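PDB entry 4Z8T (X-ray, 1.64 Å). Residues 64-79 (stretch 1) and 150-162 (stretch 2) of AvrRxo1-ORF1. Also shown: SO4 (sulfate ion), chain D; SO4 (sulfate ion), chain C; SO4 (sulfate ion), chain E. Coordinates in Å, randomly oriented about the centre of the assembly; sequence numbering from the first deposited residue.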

# COMPACT_ATOMS: atom_id res chain seq x y z
N GLN A 64 0.98 31.57 27.55
CA GLN A 64 1.21 30.95 28.85
C GLN A 64 2.39 29.98 28.74
O GLN A 64 2.78 29.63 27.63
CB GLN A 64 -0.05 30.22 29.33
CG GLN A 64 -0.47 29.02 28.51
CD GLN A 64 -1.87 28.53 28.88
OE1 GLN A 64 -2.22 28.46 30.05
NE2 GLN A 64 -2.67 28.21 27.87
N PRO A 65 2.95 29.55 29.89
CA PRO A 65 4.13 28.69 29.78
C PRO A 65 3.80 27.42 29.00
O PRO A 65 2.83 26.72 29.32
CB PRO A 65 4.48 28.37 31.24
CG PRO A 65 4.04 29.61 31.96
CD PRO A 65 2.75 30.03 31.27
N THR A 66 4.59 27.16 27.96
CA THR A 66 4.25 26.17 26.95
C THR A 66 5.51 25.44 26.54
O THR A 66 6.60 26.02 26.47
CB THR A 66 3.63 26.87 25.71
OG1 THR A 66 2.36 27.45 26.06
CG2 THR A 66 3.38 25.88 24.57
N LEU A 67 5.36 24.14 26.30
CA LEU A 67 6.39 23.34 25.62
C LEU A 67 5.89 23.16 24.19
O LEU A 67 4.91 22.46 23.96
CB LEU A 67 6.55 21.98 26.32
CG LEU A 67 7.69 21.03 25.94
CD1 LEU A 67 7.87 19.96 27.03
CD2 LEU A 67 7.44 20.36 24.61
N PHE A 68 6.54 23.83 23.24
CA PHE A 68 6.19 23.64 21.83
C PHE A 68 6.97 22.44 21.33
O PHE A 68 8.21 22.45 21.34
CB PHE A 68 6.59 24.86 21.00
CG PHE A 68 5.74 26.07 21.26
CD1 PHE A 68 6.09 26.98 22.25
CD2 PHE A 68 4.59 26.29 20.52
CE1 PHE A 68 5.31 28.10 22.50
CE2 PHE A 68 3.80 27.40 20.76
CZ PHE A 68 4.16 28.31 21.76
N ALA A 69 6.26 21.40 20.91
CA ALA A 69 6.88 20.15 20.47
C ALA A 69 6.64 20.02 18.97
O ALA A 69 5.50 20.06 18.51
CB ALA A 69 6.27 18.96 21.23
N LEU A 70 7.72 19.90 18.21
CA LEU A 70 7.60 19.68 16.77
C LEU A 70 8.00 18.24 16.48
O LEU A 70 9.19 17.92 16.39
CB LEU A 70 8.51 20.65 16.01
CG LEU A 70 8.38 22.09 16.48
CD1 LEU A 70 9.39 23.02 15.79
CD2 LEU A 70 6.97 22.56 16.24
N ARG A 71 7.00 17.37 16.37
CA ARG A 71 7.21 15.95 16.12
C ARG A 71 7.28 15.69 14.62
O ARG A 71 6.52 16.26 13.85
CB ARG A 71 6.02 15.18 16.69
CG ARG A 71 6.12 13.67 16.57
CD ARG A 71 5.01 12.96 17.36
NE ARG A 71 5.28 11.52 17.41
CZ ARG A 71 4.81 10.63 16.54
NH1 ARG A 71 4.05 11.00 15.53
NH2 ARG A 71 5.15 9.35 16.68
N GLY A 72 8.17 14.79 14.22
CA GLY A 72 8.13 14.32 12.85
C GLY A 72 9.49 13.85 12.38
O GLY A 72 10.51 14.25 12.94
N ASN A 73 9.47 13.02 11.35
CA ASN A 73 10.69 12.46 10.80
C ASN A 73 11.58 13.51 10.13
O ASN A 73 11.17 14.64 9.87
CB ASN A 73 10.34 11.36 9.79
CG ASN A 73 11.50 10.43 9.49
OD1 ASN A 73 12.40 10.24 10.33
ND2 ASN A 73 11.48 9.84 8.29
N THR A 74 12.80 13.10 9.85
CA THR A 74 13.79 13.94 9.18
C THR A 74 13.27 14.52 7.86
O THR A 74 12.70 13.81 7.03
CB THR A 74 15.04 13.09 8.92
OG1 THR A 74 15.47 12.51 10.16
CG2 THR A 74 16.16 13.93 8.34
N ALA A 75 13.50 15.82 7.65
CA ALA A 75 13.24 16.47 6.37
C ALA A 75 11.82 16.28 5.87
O ALA A 75 11.60 16.01 4.68
CB ALA A 75 14.27 16.02 5.31
N THR A 76 10.86 16.46 6.77
CA THR A 76 9.45 16.35 6.43
C THR A 76 8.79 17.71 6.22
O THR A 76 7.60 17.78 5.90
CB THR A 76 8.67 15.59 7.51
OG1 THR A 76 8.98 16.14 8.80
CG2 THR A 76 9.04 14.11 7.50
N GLY A 77 9.53 18.79 6.44
CA GLY A 77 8.97 20.12 6.31
C GLY A 77 8.61 20.77 7.63
O GLY A 77 7.77 21.67 7.68
N LYS A 78 9.25 20.32 8.70
CA LYS A 78 8.92 20.79 10.05
C LYS A 78 9.13 22.28 10.22
O LYS A 78 8.28 22.98 10.78
CB LYS A 78 9.72 20.00 11.10
CG LYS A 78 9.40 18.50 11.06
CD LYS A 78 10.35 17.67 11.94
CE LYS A 78 10.18 17.98 13.39
NZ LYS A 78 10.88 16.96 14.26
N THR A 79 10.25 22.79 9.71
CA THR A 79 10.56 24.21 9.86
C THR A 79 9.52 25.12 9.20
O THR A 79 9.06 26.09 9.80
CB THR A 79 11.97 24.51 9.36
OG1 THR A 79 12.90 23.76 10.15
CG2 THR A 79 12.28 25.99 9.48
N ALA A 150 7.70 33.88 35.63
CA ALA A 150 6.94 32.79 35.03
C ALA A 150 7.90 31.78 34.42
O ALA A 150 9.02 32.13 34.02
CB ALA A 150 5.99 33.31 33.97
N ILE A 151 7.47 30.53 34.38
CA ILE A 151 8.24 29.46 33.74
C ILE A 151 8.41 29.82 32.27
O ILE A 151 7.47 30.25 31.61
CB ILE A 151 7.51 28.11 33.91
CG1 ILE A 151 7.73 27.56 35.33
CG2 ILE A 151 7.99 27.09 32.90
CD1 ILE A 151 9.15 27.03 35.58
N ALA A 152 9.63 29.66 31.75
CA ALA A 152 9.92 29.95 30.36
C ALA A 152 9.31 28.92 29.41
O ALA A 152 9.45 27.72 29.61
CB ALA A 152 11.43 29.99 30.15
N SER A 153 8.68 29.40 28.35
CA SER A 153 8.25 28.52 27.26
C SER A 153 9.49 28.02 26.53
O SER A 153 10.49 28.73 26.43
CB SER A 153 7.35 29.26 26.28
OG SER A 153 6.05 29.42 26.82
N ILE A 154 9.42 26.79 26.03
CA ILE A 154 10.57 26.18 25.38
C ILE A 154 10.11 25.44 24.13
O ILE A 154 8.93 25.14 23.96
CB ILE A 154 11.34 25.21 26.32
CG1 ILE A 154 10.45 24.03 26.73
CG2 ILE A 154 11.86 25.95 27.54
CD1 ILE A 154 11.15 23.02 27.67
N VAL A 155 11.06 25.15 23.25
CA VAL A 155 10.75 24.45 22.01
C VAL A 155 11.58 23.19 21.90
O VAL A 155 12.80 23.24 22.04
CB VAL A 155 11.06 25.33 20.77
CG1 VAL A 155 10.61 24.62 19.49
CG2 VAL A 155 10.39 26.67 20.89
N VAL A 156 10.91 22.07 21.67
CA VAL A 156 11.60 20.79 21.51
C VAL A 156 11.44 20.37 20.07
O VAL A 156 10.34 20.15 19.58
CB VAL A 156 11.04 19.71 22.46
CG1 VAL A 156 11.79 18.38 22.27
CG2 VAL A 156 11.17 20.18 23.90
N ASP A 157 12.58 20.31 19.38
CA ASP A 157 12.66 20.08 17.97
C ASP A 157 13.41 18.77 17.77
O ASP A 157 14.62 18.77 17.55
CB ASP A 157 13.46 21.24 17.37
CG ASP A 157 13.55 21.19 15.88
OD1 ASP A 157 12.80 20.40 15.26
OD2 ASP A 157 14.37 21.95 15.33
N LYS A 158 12.70 17.65 17.88
CA LYS A 158 13.28 16.32 17.82
C LYS A 158 12.27 15.45 17.10
O LYS A 158 11.11 15.84 16.93
CB LYS A 158 13.48 15.75 19.23
CG LYS A 158 14.50 16.47 20.08
CD LYS A 158 14.62 15.75 21.42
CE LYS A 158 15.56 16.47 22.36
NZ LYS A 158 15.94 15.58 23.48
N ARG A 159 12.70 14.26 16.69
CA ARG A 159 11.77 13.37 16.00
C ARG A 159 10.58 13.00 16.87
O ARG A 159 9.44 12.95 16.38
CB ARG A 159 12.48 12.10 15.53
CG ARG A 159 11.59 11.20 14.66
CD ARG A 159 12.31 9.98 14.09
NE ARG A 159 13.35 10.37 13.14
CZ ARG A 159 14.64 10.47 13.44
NH1 ARG A 159 15.06 10.21 14.67
NH2 ARG A 159 15.52 10.85 12.52
N LEU A 160 10.85 12.76 18.16
CA LEU A 160 9.83 12.43 19.17
C LEU A 160 8.96 11.26 18.72
O LEU A 160 7.74 11.29 18.90
CB LEU A 160 8.95 13.65 19.49
CG LEU A 160 9.69 14.89 20.01
CD1 LEU A 160 8.77 16.09 20.08
CD2 LEU A 160 10.33 14.61 21.37
N SER A 161 9.59 10.23 18.16
CA SER A 161 8.80 9.16 17.56
C SER A 161 8.14 8.28 18.62
O SER A 161 6.93 8.05 18.56
CB SER A 161 9.63 8.35 16.54
OG SER A 161 10.77 7.73 17.11
N ARG A 162 8.91 7.86 19.62
CA ARG A 162 8.47 6.75 20.46
C ARG A 162 7.72 7.11 21.74
O ARG A 162 7.83 8.23 22.25
CB ARG A 162 9.65 5.83 20.77
CG ARG A 162 10.35 5.39 19.51
CD ARG A 162 11.22 4.18 19.73
NE ARG A 162 12.06 3.97 18.56
CZ ARG A 162 11.73 3.21 17.53
NH1 ARG A 162 12.57 3.09 16.50
NH2 ARG A 162 10.57 2.56 17.52
S SO4 D . 12.51 21.09 7.08
O1 SO4 D . 12.22 19.88 6.33
O2 SO4 D . 11.65 22.20 6.65
O3 SO4 D . 13.90 21.43 6.81
O4 SO4 D . 12.34 20.86 8.50
S SO4 C . 13.78 9.07 17.98
O1 SO4 C . 12.46 9.70 17.96
O2 SO4 C . 14.05 8.39 16.72
O3 SO4 C . 13.84 8.09 19.07
O4 SO4 C . 14.80 10.09 18.21
S SO4 E . 15.27 17.37 10.95
O1 SO4 E . 15.46 18.81 10.75
O2 SO4 E . 13.96 17.02 10.41
O3 SO4 E . 15.27 17.13 12.40
O4 SO4 E . 16.36 16.60 10.36
O HOH W 1 5.30 31.82 26.93
O HOH W 2 13.55 17.74 14.36

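Neighbouring parallel strands illustrate a general principle: the backbone holds the middle of the contact, while side chains add to it toward either end. Residues 64-79 and 150-162 of AvrRxo1-ORF1 are a compact example, burying 918 Å² between them.

Before the ladder begins, the contact is made by packing. Ile-151 meets Pro-65 with Pro-65 CB 4.0 Å from Ile-151 CB, and the proline ring also rests on the chain, with Pro-65 CG 3.5 Å from Ile-151 O. Ala-152 turns away, and Ser-153 then supplies the first direct hydrogen bond. Its hydroxyl accepts from the backbone, Thr-66 N to Ser-153 OG at 2.9 Å, so a side chain does here what a carbonyl does further along. A water sits 2.5 Å from Ser-153 OG and makes a weak bond to Gln-64 O at 3.4 Å.

From Ile-154 the pattern is that of a parallel sheet, the two strand axes lying 18° apart. Phe-68 is bonded through both its amide and its carbonyl, to residues that flank its partner Val-155. Ile-154 N donates to Thr-66 O (3.0 Å), and Phe-68 N donates to Ile-154 O (2.8 Å); Val-156 N then reaches Phe-68 O (2.7 Å), and Leu-70 N reaches Val-156 O (3.0 Å, nearly straight at 175°). Side chains alternate between the two faces. On one, Ile-154 and Val-156 both pack on Leu-67, with Leu-67 CG 4.2 Å from Ile-154 CG1 and Leu-67 CD2 3.8 Å from Val-156 CG2. On the other, Val-155 packs against both Phe-68 and Leu-70: its CG2 lies 4.2 Å from Phe-68 CB and its CG1 4.2 Å from Leu-70 CD1.

At Asp-157, a water that accepts from Lys-78 NZ at 2.8 Å lies 2.9 Å from Asp-157 OD1; the direct separation of Lys-78 NZ and Asp-157 OD1, 4.1 Å, is beyond a salt bridge. After Leu-70 N to Val-156 O, the next carbonyls do not continue the series: Leu-70 O faces Lys-158 O at 2.9 Å, two acceptors that cannot bond to each other. The amine of Lys-78 resolves the conflict by donating to both, at 2.9 Å from NZ to Lys-158 O and 2.9 Å from NZ to Leu-70 O, with a further bond from NZ to Gly-72 O at 3.0 Å.

Arg-159 works at both ends. Its carbonyl accepts from the backbone, Gly-72 N to Arg-159 O at 3.1 Å, while its guanidinium comes back to the loop: NE donates to Asn-73 OD1 (3.0 Å) and NH2 to Thr-74 OG1 (2.9 Å). Arg-159 NH1 donates to O2 of the chain C sulfate, an ion probably from the crystallisation liquor, at 2.9 Å.

Leu-160 packs its CD1 4.0 Å from Ala-69 CB. Arg-71 answers from the other stretch, its guanidinium having both carbonyls it binds near its plane: Arg-71 NE donates to Leu-160 O at 2.9 Å, and Arg-71 NH2 to Ser-161 O, also at 2.9 Å.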